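Local coordinates for protein diguanylate cyclase (Pseudomonas aeruginosa, PDB 5M3C) that combines a GGDEF domain, which holds GTP and a calcium ion, with an EAL domain carrying a second calcium site, at residues I40-F45 / L59-I64; S124-I129 / R156-I161; P278-R283 / H319-L324. All coordinates share one frame; numbering follows the deposited sequence.

Overall arrangement
Contacts 1 and 2 lie in the GGDEF domain and contact 3 in the EAL domain, following one another along the chain. Contacts 1 and 2 are neighbours, their centres 13 Å apart, and join through one sheet: strand 35-43 of contact 1 pairs with strand 119-132 of contact 2. D43 bridges them, its OD1 lying 2.6 Å from S126 OG in a probable hydrogen bond, and both contacts touch the same GTP. Contact 3 joins helices 280-291 and 312-324, its centre 39 Å from either of the others. Nucleotide binding and this helix packing thus belong to separate domains.

Contact 1 (I40-F45 / L59-I64); sequences IDLDRF and LLLKAI. With CA (calcium ion), chain G; GTP (guanosine-5'-triphosphate), chain I.
The ring of F45 meets the bound GTP with its edge: ribose C1' lies in the ring plane, O4' is near it, and L60 CB also approaches the edge, close to CZ. L61 CG comes to CZ obliquely, 3.8 Å away. The guanine is met differently, for L61 CD1 stands over its plane, 3.3 Å from N1. These residues belong to the GGDEF domain, in which strand 35-43 and helix 54-70 hold the nucleotide between them, the strand end and following turn taking the phosphates and the helix the base.

L61, with CG anti to its carbonyl carbon (chi1 -70°), sends its two methyls different ways: CD1 to the base, and CD2 to L42 CD1 at 3.4 Å. L42 CD1 also meets I64 CD1 tip to tip at 3.5 Å. This apolar layer is buried; F110 packs on L42 and I64, and A125 on the sheet also touches L42.

L42 thus has two roles, since its backbone O coordinates the calcium ion while its side chain faces the helix. D41, with CG anti to the backbone N (chi1 -172°), supplies OD1 at 2.2 Å from the ion. D84 and one oxygen from each of the three phosphates complete the six ligands. The positive charge of the calcium ion probably keeps D41 ionised, although E85 and the phosphates crowd negative charge nearby. D43 turns instead to K154 and the serines of strand 119-132.

Beyond the strand, two successive backbone amides grip the phosphates. F45 N donates to GTP O2B, an oxygen that also binds calcium, at 3.0 Å. R44 N adds a weak second bond to O3B, while its main bond points almost straight at GTP O2G, 3.0 Å away with an N-H...O angle of 177°.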
loop_
_atom_site.group_PDB
_atom_site.type_symbol
_atom_site.label_atom_id
_atom_site.label_comp_id
_atom_site.label_asym_id
_atom_site.label_seq_id
_atom_site.Cartn_x
_atom_site.Cartn_y
_atom_site.Cartn_z
ATOM N N ILE B 40 -7.001 31.837 -2.162
ATOM C CA ILE B 40 -5.873 30.935 -1.927
ATOM C C ILE B 40 -5.481 30.867 -0.455
ATOM O O ILE B 40 -5.058 31.860 0.124
ATOM C CB ILE B 40 -4.629 31.371 -2.718
ATOM C CG1 ILE B 40 -4.909 31.316 -4.223
ATOM C CG2 ILE B 40 -3.442 30.492 -2.353
ATOM C CD1 ILE B 40 -3.745 31.769 -5.079
ATOM N N ASP B 41 -5.602 29.682 0.134
ATOM C CA ASP B 41 -5.284 29.476 1.542
ATOM C C ASP B 41 -4.145 28.468 1.673
ATOM O O ASP B 41 -4.274 27.321 1.248
ATOM C CB ASP B 41 -6.527 28.975 2.281
ATOM C CG ASP B 41 -6.340 28.928 3.788
ATOM O OD1 ASP B 41 -5.222 28.613 4.244
ATOM O OD2 ASP B 41 -7.316 29.198 4.520
ATOM N N LEU B 42 -3.030 28.898 2.255
ATOM C CA LEU B 42 -1.862 28.031 2.392
ATOM C C LEU B 42 -2.238 26.728 3.087
ATOM O O LEU B 42 -3.089 26.715 3.976
ATOM C CB LEU B 42 -0.744 28.739 3.165
ATOM C CG LEU B 42 -0.105 29.954 2.479
ATOM C CD1 LEU B 42 1.131 30.418 3.235
ATOM C CD2 LEU B 42 0.248 29.650 1.030
ATOM N N ASP B 43 -1.601 25.635 2.672
ATOM C CA ASP B 43 -1.891 24.309 3.219
ATOM C C ASP B 43 -1.025 23.974 4.434
ATOM O O ASP B 43 0.200 24.075 4.384
ATOM C CB ASP B 43 -1.690 23.238 2.146
ATOM C CG ASP B 43 -2.809 23.214 1.127
ATOM O OD1 ASP B 43 -3.978 23.416 1.519
ATOM O OD2 ASP B 43 -2.522 22.982 -0.066
ATOM N N ARG B 44 -1.678 23.570 5.520
ATOM C CA ARG B 44 -0.986 23.131 6.730
ATOM C C ARG B 44 0.219 24.012 7.048
ATOM O O ARG B 44 1.333 23.523 7.230
ATOM C CB ARG B 44 -0.554 21.669 6.589
ATOM C CG ARG B 44 -1.720 20.692 6.506
ATOM N N PHE B 45 -0.020 25.317 7.122
ATOM C CA PHE B 45 1.034 26.285 7.404
ATOM C C PHE B 45 1.336 26.354 8.902
ATOM O O PHE B 45 2.404 26.820 9.304
ATOM C CB PHE B 45 0.630 27.666 6.882
ATOM C CG PHE B 45 1.779 28.627 6.740
ATOM C CD1 PHE B 45 2.671 28.513 5.685
ATOM C CD2 PHE B 45 1.959 29.652 7.653
ATOM C CE1 PHE B 45 3.727 29.397 5.549
ATOM C CE2 PHE B 45 3.011 30.542 7.522
ATOM C CZ PHE B 45 3.897 30.414 6.469
ATOM N N LEU B 59 9.172 35.132 6.357
ATOM C CA LEU B 59 9.979 35.120 5.142
ATOM C C LEU B 59 9.310 34.246 4.081
ATOM O O LEU B 59 9.285 34.595 2.898
ATOM C CB LEU B 59 11.391 34.608 5.443
ATOM N N LEU B 60 8.762 33.112 4.511
ATOM C CA LEU B 60 8.036 32.231 3.600
ATOM C C LEU B 60 6.809 32.917 3.003
ATOM O O LEU B 60 6.565 32.820 1.802
ATOM C CB LEU B 60 7.619 30.941 4.308
ATOM C CG LEU B 60 8.734 29.917 4.521
ATOM C CD1 LEU B 60 8.190 28.683 5.224
ATOM C CD2 LEU B 60 9.382 29.537 3.199
ATOM N N LEU B 61 6.035 33.604 3.838
ATOM C CA LEU B 61 4.862 34.331 3.358
ATOM C C LEU B 61 5.279 35.413 2.371
ATOM O O LEU B 61 4.707 35.535 1.284
ATOM C CB LEU B 61 4.096 34.961 4.522
ATOM C CG LEU B 61 3.359 33.990 5.446
ATOM C CD1 LEU B 61 2.828 34.717 6.673
ATOM C CD2 LEU B 61 2.232 33.294 4.702
ATOM N N LYS B 62 6.280 36.199 2.759
ATOM C CA LYS B 62 6.817 37.241 1.894
ATOM C C LYS B 62 7.234 36.642 0.557
ATOM O O LYS B 62 6.938 37.196 -0.504
ATOM C CB LYS B 62 8.014 37.925 2.559
ATOM C CG LYS B 62 8.490 39.177 1.836
ATOM N N ALA B 63 7.916 35.502 0.618
ATOM C CA ALA B 63 8.399 34.820 -0.581
ATOM C C ALA B 63 7.247 34.328 -1.450
ATOM O O ALA B 63 7.279 34.462 -2.675
ATOM C CB ALA B 63 9.296 33.655 -0.195
ATOM N N ILE B 64 6.232 33.753 -0.813
ATOM C CA ILE B 64 5.068 33.263 -1.535
ATOM C C ILE B 64 4.357 34.423 -2.219
ATOM O O ILE B 64 4.002 34.343 -3.395
ATOM C CB ILE B 64 4.069 32.562 -0.598
ATOM C CG1 ILE B 64 4.697 31.315 0.025
ATOM C CG2 ILE B 64 2.813 32.175 -1.363
ATOM C CD1 ILE B 64 3.904 30.766 1.191
HETATM CA CA CA G . -4.218 27.447 5.879
HETATM P PG GTP I . -5.232 24.147 6.618
HETATM O O1G GTP I . -6.381 23.405 7.256
HETATM O O2G GTP I . -4.642 23.473 5.404
HETATM O O3G GTP I . -5.477 25.625 6.429
HETATM O O3B GTP I . -4.020 24.051 7.676
HETATM P PB GTP I . -3.432 25.357 8.413
HETATM O O1B GTP I . -2.543 24.903 9.546
HETATM O O2B GTP I . -2.879 26.298 7.369
HETATM O O3A GTP I . -4.784 25.967 9.048
HETATM P PA GTP I . -4.979 27.538 9.337
HETATM O O1A GTP I . -5.927 27.691 10.502
HETATM O O2A GTP I . -5.268 28.248 8.033
HETATM O "O5'" GTP I . -3.523 27.978 9.831
HETATM C "C5'" GTP I . -3.055 29.276 9.508
HETATM C "C4'" GTP I . -1.641 29.395 10.036
HETATM O "O4'" GTP I . -1.002 30.525 9.441
HETATM C "C3'" GTP I . -1.630 29.593 11.547
HETATM O "O3'" GTP I . -0.850 28.579 12.187
HETATM C "C2'" GTP I . -1.015 30.961 11.755
HETATM O "O2'" GTP I . -0.134 30.994 12.880
HETATM C "C1'" GTP I . -0.266 31.201 10.457
HETATM N N9 GTP I . -0.151 32.646 10.189
HETATM C C8 GTP I . -1.159 33.502 9.951
HETATM N N7 GTP I . -0.671 34.755 9.753
HETATM C C5 GTP I . 0.668 34.696 9.867
HETATM C C6 GTP I . 1.796 35.646 9.774
HETATM O O6 GTP I . 1.588 36.852 9.530
HETATM N N1 GTP I . 3.040 35.177 9.956
HETATM C C2 GTP I . 3.285 33.879 10.217
HETATM N N2 GTP I . 4.566 33.473 10.390
HETATM N N3 GTP I . 2.299 32.955 10.316
HETATM C C4 GTP I . 1.003 33.301 10.154
#

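Contact 2 (S124-I129 / R156-I161); sequences SASVGI and RGRSRI. With GTP (guanosine-5'-triphosphate), chain I.
GTP O2G receives three hydrogen bonds, one from the backbone N of R44 and two from R158. R158 NE reaches it at 3.0 Å, while R158 NH2 gives it a weak bond and turns a better one to GTP O1G at 2.8 Å. The guanidinium therefore meets the gamma phosphate edge-on, with PG in its plane, on a chain extended from CG to NE; its positive charge probably offsets the negative charge of the phosphate. Along this chain, R158 CG passes S126 OG at 3.7 Å. That hydroxyl is bonded to D43 OD1, and S124 OG and S159 N both hold D43 OD2.

Strand 119-132, helix 139-155 and strand 161-163 form a beta-alpha-beta crossover of the GGDEF domain, the two strands lying parallel, and residues 156-160 make the return to the sheet. G157, with phi 140°, takes the chain out of the helix at backbone angles suited to glycine. Pairing starts where V127 N donates to R160 O at 3.0 Å, nearly along the C=O axis. A CA-H...O contact from S159 CA to A125 O, 3.2 Å, precedes it. I161 then bridges to V127, and its CG2 crosses I129 CD1 obliquely at 3.5 Å, beside A103 of helix 96-108. R160 points away from the strand, its NH2 forming a salt bridge with E162.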
loop_
_atom_site.group_PDB
_atom_site.type_symbol
_atom_site.label_atom_id
_atom_site.label_comp_id
_atom_site.label_asym_id
_atom_site.label_seq_id
_atom_site.Cartn_x
_atom_site.Cartn_y
_atom_site.Cartn_z
ATOM N N SER B 124 2.475 24.395 0.239
ATOM C CA SER B 124 1.415 24.140 -0.724
ATOM C C SER B 124 0.223 25.040 -0.428
ATOM O O SER B 124 0.226 25.778 0.558
ATOM C CB SER B 124 0.998 22.672 -0.655
ATOM O OG SER B 124 -0.085 22.409 -1.523
ATOM N N ALA B 125 -0.798 24.980 -1.278
ATOM C CA ALA B 125 -1.982 25.812 -1.096
ATOM C C ALA B 125 -3.199 25.222 -1.793
ATOM O O ALA B 125 -3.072 24.483 -2.767
ATOM C CB ALA B 125 -1.716 27.219 -1.607
ATOM N N SER B 126 -4.378 25.555 -1.279
ATOM C CA SER B 126 -5.633 25.164 -1.907
ATOM C C SER B 126 -6.282 26.397 -2.529
ATOM O O SER B 126 -6.156 27.504 -2.006
ATOM C CB SER B 126 -6.568 24.532 -0.880
ATOM O OG SER B 126 -5.915 23.483 -0.190
ATOM N N VAL B 127 -6.974 26.213 -3.647
ATOM C CA VAL B 127 -7.493 27.353 -4.388
ATOM C C VAL B 127 -8.967 27.200 -4.731
ATOM O O VAL B 127 -9.389 26.187 -5.296
ATOM C CB VAL B 127 -6.709 27.571 -5.694
ATOM C CG1 VAL B 127 -7.155 28.857 -6.371
ATOM C CG2 VAL B 127 -5.214 27.602 -5.417
ATOM N N GLY B 128 -9.744 28.222 -4.389
ATOM C CA GLY B 128 -11.157 28.261 -4.746
ATOM C C GLY B 128 -11.377 29.335 -5.785
ATOM O O GLY B 128 -10.756 30.392 -5.721
ATOM N N ILE B 129 -12.252 29.070 -6.751
ATOM C CA ILE B 129 -12.516 30.039 -7.816
ATOM C C ILE B 129 -13.972 30.486 -7.830
ATOM O O ILE B 129 -14.881 29.659 -7.770
ATOM C CB ILE B 129 -12.185 29.463 -9.206
ATOM C CG1 ILE B 129 -10.796 28.827 -9.212
ATOM C CG2 ILE B 129 -12.263 30.556 -10.262
ATOM C CD1 ILE B 129 -10.438 28.169 -10.527
ATOM N N ARG B 156 -11.802 18.175 -0.376
ATOM C CA ARG B 156 -11.624 17.163 -1.424
ATOM C C ARG B 156 -10.162 16.748 -1.576
ATOM O O ARG B 156 -9.812 15.984 -2.475
ATOM C CB ARG B 156 -12.141 17.682 -2.768
ATOM C CG ARG B 156 -13.650 17.607 -2.929
ATOM C CD ARG B 156 -14.091 18.125 -4.290
ATOM N NE ARG B 156 -13.284 17.578 -5.380
ATOM C CZ ARG B 156 -13.437 16.362 -5.895
ATOM N NH1 ARG B 156 -14.367 15.542 -5.420
ATOM N NH2 ARG B 156 -12.653 15.960 -6.885
ATOM N N GLY B 157 -9.312 17.264 -0.696
ATOM C CA GLY B 157 -7.887 16.978 -0.736
ATOM C C GLY B 157 -7.129 18.247 -0.417
ATOM O O GLY B 157 -7.563 19.048 0.410
ATOM N N ARG B 158 -5.998 18.441 -1.078
ATOM C CA ARG B 158 -5.256 19.688 -0.949
ATOM C C ARG B 158 -4.389 19.896 -2.177
ATOM O O ARG B 158 -4.421 19.091 -3.106
ATOM C CB ARG B 158 -4.410 19.687 0.327
ATOM C CG ARG B 158 -5.107 20.322 1.523
ATOM C CD ARG B 158 -4.317 20.119 2.806
ATOM N NE ARG B 158 -4.917 20.809 3.949
ATOM C CZ ARG B 158 -5.965 20.363 4.638
ATOM N NH1 ARG B 158 -6.558 19.226 4.304
ATOM N NH2 ARG B 158 -6.428 21.062 5.662
ATOM N N SER B 159 -3.626 20.983 -2.187
ATOM C CA SER B 159 -2.780 21.296 -3.327
ATOM C C SER B 159 -3.596 21.146 -4.609
ATOM O O SER B 159 -3.091 20.675 -5.628
ATOM C CB SER B 159 -1.566 20.365 -3.348
ATOM O OG SER B 159 -0.610 20.793 -4.301
ATOM N N ARG B 160 -4.864 21.550 -4.541
ATOM C CA ARG B 160 -5.793 21.393 -5.655
ATOM C C ARG B 160 -6.592 22.672 -5.894
ATOM O O ARG B 160 -6.496 23.631 -5.128
ATOM C CB ARG B 160 -6.753 20.227 -5.386
ATOM C CG ARG B 160 -7.693 20.461 -4.214
ATOM C CD ARG B 160 -8.630 19.286 -3.987
ATOM N NE ARG B 160 -9.466 19.014 -5.152
ATOM C CZ ARG B 160 -9.311 17.971 -5.963
ATOM N NH1 ARG B 160 -8.352 17.081 -5.741
ATOM N NH2 ARG B 160 -10.122 17.812 -6.999
ATOM N N ILE B 161 -7.383 22.669 -6.961
ATOM C CA ILE B 161 -8.213 23.810 -7.328
ATOM C C ILE B 161 -9.675 23.381 -7.393
ATOM O O ILE B 161 -9.977 22.269 -7.818
ATOM C CB ILE B 161 -7.780 24.384 -8.692
ATOM C CG1 ILE B 161 -6.382 24.991 -8.576
ATOM C CG2 ILE B 161 -8.766 25.431 -9.181
ATOM C CD1 ILE B 161 -5.773 25.415 -9.896
HETATM P PG GTP I . -5.232 24.147 6.618
HETATM O O1G GTP I . -6.381 23.405 7.256
HETATM O O2G GTP I . -4.642 23.473 5.404
HETATM O O3G GTP I . -5.477 25.625 6.429
HETATM O O3B GTP I . -4.020 24.051 7.676
HETATM P PB GTP I . -3.432 25.357 8.413
HETATM O O1B GTP I . -2.543 24.903 9.546
HETATM O O2B GTP I . -2.879 26.298 7.369
HETATM O O3A GTP I . -4.784 25.967 9.048
HETATM P PA GTP I . -4.979 27.538 9.337
HETATM O O1A GTP I . -5.927 27.691 10.502
HETATM O O2A GTP I . -5.268 28.248 8.033
HETATM O "O5'" GTP I . -3.523 27.978 9.831
HETATM C "C5'" GTP I . -3.055 29.276 9.508
HETATM C "C4'" GTP I . -1.641 29.395 10.036
HETATM O "O4'" GTP I . -1.002 30.525 9.441
HETATM C "C3'" GTP I . -1.630 29.593 11.547
HETATM O "O3'" GTP I . -0.850 28.579 12.187
HETATM C "C2'" GTP I . -1.015 30.961 11.755
HETATM O "O2'" GTP I . -0.134 30.994 12.880
HETATM C "C1'" GTP I . -0.266 31.201 10.457
HETATM N N9 GTP I . -0.151 32.646 10.189
HETATM C C8 GTP I . -1.159 33.502 9.951
HETATM N N7 GTP I . -0.671 34.755 9.753
HETATM C C5 GTP I . 0.668 34.696 9.867
HETATM C C6 GTP I . 1.796 35.646 9.774
HETATM O O6 GTP I . 1.588 36.852 9.530
HETATM N N1 GTP I . 3.040 35.177 9.956
HETATM C C2 GTP I . 3.285 33.879 10.217
HETATM N N2 GTP I . 4.566 33.473 10.390
HETATM N N3 GTP I . 2.299 32.955 10.316
HETATM C C4 GTP I . 1.003 33.301 10.154
#

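Contact 3 (P278-R283 / H319-L324); sequences PQLIER and HGLKRL
I281 is the centre of the contact, each branch of its side chain having its own partner on helix 312-324. CD1 rests on the backbone of G320, 3.7 Å from its CA. CG2, anti to the backbone N, meets L324 CD1 at 3.6 Å. CG1 is crossed more loosely by L321 CD2, at 4.2 Å, and the same L321 methyl is 4.4 Å from L280 CD2. With no side chain on G320, the two helices come close, and the CA atoms of I281 and L321 are 6.5 Å apart.

Around this first shell, L275 of helix 272-276 touches both L280 and L321, and L284 of helix 280-291 packs on L321, which also touches L328 on strand 327-333. Polar ties lie further out: R283 forms a salt bridge with D243, and K322 with D349. The two helices are outer helices of the EAL domain, a variant of the TIM barrel, and flank strand 298-303 in the chain, one before it and one after.

Between the segments the contact is wholly apolar, so what holds the two helices together here is the close fit of branched side chains against the glycine backbone, not directed bonds.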
loop_
_atom_site.group_PDB
_atom_site.type_symbol
_atom_site.label_atom_id
_atom_site.label_comp_id
_atom_site.label_asym_id
_atom_site.label_seq_id
_atom_site.Cartn_x
_atom_site.Cartn_y
_atom_site.Cartn_z
ATOM N N PRO B 278 2.888 7.968 21.790
ATOM C CA PRO B 278 4.008 7.408 22.548
ATOM C C PRO B 278 3.629 6.973 23.961
ATOM O O PRO B 278 4.255 6.071 24.516
ATOM C CB PRO B 278 5.013 8.567 22.610
ATOM C CG PRO B 278 4.621 9.492 21.510
ATOM C CD PRO B 278 3.133 9.366 21.398
ATOM N N GLN B 279 2.613 7.611 24.532
ATOM C CA GLN B 279 2.221 7.332 25.910
ATOM C C GLN B 279 1.098 6.302 26.001
ATOM O O GLN B 279 0.716 5.883 27.096
ATOM C CB GLN B 279 1.811 8.631 26.601
ATOM C CG GLN B 279 2.962 9.612 26.758
ATOM C CD GLN B 279 4.145 9.000 27.490
ATOM O OE1 GLN B 279 3.978 8.156 28.374
ATOM N NE2 GLN B 279 5.352 9.421 27.124
ATOM N N LEU B 280 0.593 5.878 24.846
ATOM C CA LEU B 280 -0.531 4.949 24.785
ATOM C C LEU B 280 -0.470 3.877 25.871
ATOM O O LEU B 280 -1.380 3.772 26.692
ATOM C CB LEU B 280 -0.596 4.283 23.409
ATOM C CG LEU B 280 -1.682 3.217 23.245
ATOM C CD1 LEU B 280 -3.058 3.791 23.550
ATOM C CD2 LEU B 280 -1.646 2.620 21.848
ATOM N N ILE B 281 0.597 3.084 25.874
ATOM C CA ILE B 281 0.707 1.967 26.813
ATOM C C ILE B 281 0.677 2.453 28.260
ATOM O O ILE B 281 0.009 1.858 29.107
ATOM C CB ILE B 281 1.996 1.151 26.595
ATOM C CG1 ILE B 281 2.116 0.718 25.132
ATOM C CG2 ILE B 281 2.006 -0.062 27.514
ATOM C CD1 ILE B 281 3.311 -0.165 24.845
ATOM N N GLU B 282 1.406 3.531 28.540
ATOM C CA GLU B 282 1.456 4.085 29.889
ATOM C C GLU B 282 0.060 4.511 30.315
ATOM O O GLU B 282 -0.387 4.217 31.423
ATOM C CB GLU B 282 2.405 5.288 29.949
ATOM C CG GLU B 282 3.871 4.933 30.171
ATOM C CD GLU B 282 4.507 4.216 28.993
ATOM O OE1 GLU B 282 5.715 3.910 29.074
ATOM O OE2 GLU B 282 3.810 3.957 27.988
ATOM N N ARG B 283 -0.620 5.204 29.411
ATOM C CA ARG B 283 -1.967 5.697 29.654
ATOM C C ARG B 283 -2.978 4.564 29.771
ATOM O O ARG B 283 -3.847 4.584 30.639
ATOM C CB ARG B 283 -2.383 6.634 28.522
ATOM C CG ARG B 283 -3.884 6.821 28.395
ATOM C CD ARG B 283 -4.505 7.293 29.696
ATOM N NE ARG B 283 -5.632 8.182 29.445
ATOM C CZ ARG B 283 -6.420 8.685 30.388
ATOM N NH1 ARG B 283 -7.417 9.489 30.049
ATOM N NH2 ARG B 283 -6.218 8.387 31.666
ATOM N N HIS B 319 3.385 -5.501 20.512
ATOM C CA HIS B 319 3.968 -6.365 21.533
ATOM C C HIS B 319 3.741 -5.755 22.911
ATOM O O HIS B 319 3.250 -6.422 23.821
ATOM C CB HIS B 319 5.464 -6.569 21.296
ATOM C CG HIS B 319 5.775 -7.469 20.143
ATOM N ND1 HIS B 319 5.438 -8.805 20.130
ATOM C CD2 HIS B 319 6.402 -7.228 18.968
ATOM C CE1 HIS B 319 5.837 -9.347 18.994
ATOM N NE2 HIS B 319 6.427 -8.411 18.270
ATOM N N GLY B 320 4.094 -4.480 23.049
ATOM C CA GLY B 320 3.898 -3.751 24.299
ATOM C C GLY B 320 2.482 -3.872 24.831
ATOM O O GLY B 320 2.270 -3.989 26.039
ATOM N N LEU B 321 1.508 -3.843 23.926
ATOM C CA LEU B 321 0.110 -3.973 24.309
ATOM C C LEU B 321 -0.173 -5.376 24.830
ATOM O O LEU B 321 -0.963 -5.551 25.757
ATOM C CB LEU B 321 -0.807 -3.649 23.127
ATOM C CG LEU B 321 -0.820 -2.184 22.675
ATOM C CD1 LEU B 321 -1.693 -2.004 21.443
ATOM C CD2 LEU B 321 -1.294 -1.279 23.801
ATOM N N LYS B 322 0.476 -6.375 24.237
ATOM C CA LYS B 322 0.319 -7.755 24.691
ATOM C C LYS B 322 1.000 -7.962 26.040
ATOM O O LYS B 322 0.507 -8.705 26.891
ATOM C CB LYS B 322 0.890 -8.732 23.662
ATOM C CG LYS B 322 -0.020 -8.968 22.471
ATOM C CD LYS B 322 -1.289 -9.715 22.859
ATOM C CE LYS B 322 -1.011 -11.166 23.216
ATOM N NZ LYS B 322 -2.268 -11.925 23.465
ATOM N N ARG B 323 2.131 -7.292 26.228
ATOM C CA ARG B 323 2.870 -7.357 27.479
ATOM C C ARG B 323 1.969 -6.921 28.631
ATOM O O ARG B 323 2.088 -7.425 29.748
ATOM C CB ARG B 323 4.105 -6.459 27.403
ATOM C CG ARG B 323 5.362 -7.051 28.024
ATOM C CD ARG B 323 6.601 -6.294 27.566
ATOM N NE ARG B 323 6.639 -6.152 26.110
ATOM C CZ ARG B 323 7.461 -5.339 25.452
ATOM N NH1 ARG B 323 7.415 -5.279 24.127
ATOM N NH2 ARG B 323 8.328 -4.583 26.114
ATOM N N LEU B 324 1.067 -5.982 28.354
ATOM C CA LEU B 324 0.094 -5.534 29.348
ATOM C C LEU B 324 -0.959 -6.597 29.623
ATOM O O LEU B 324 -1.482 -6.680 30.732
ATOM C CB LEU B 324 -0.601 -4.245 28.900
ATOM C CG LEU B 324 0.122 -2.933 29.204
ATOM C CD1 LEU B 324 -0.803 -1.757 28.932
ATOM C CD2 LEU B 324 0.620 -2.901 30.644
#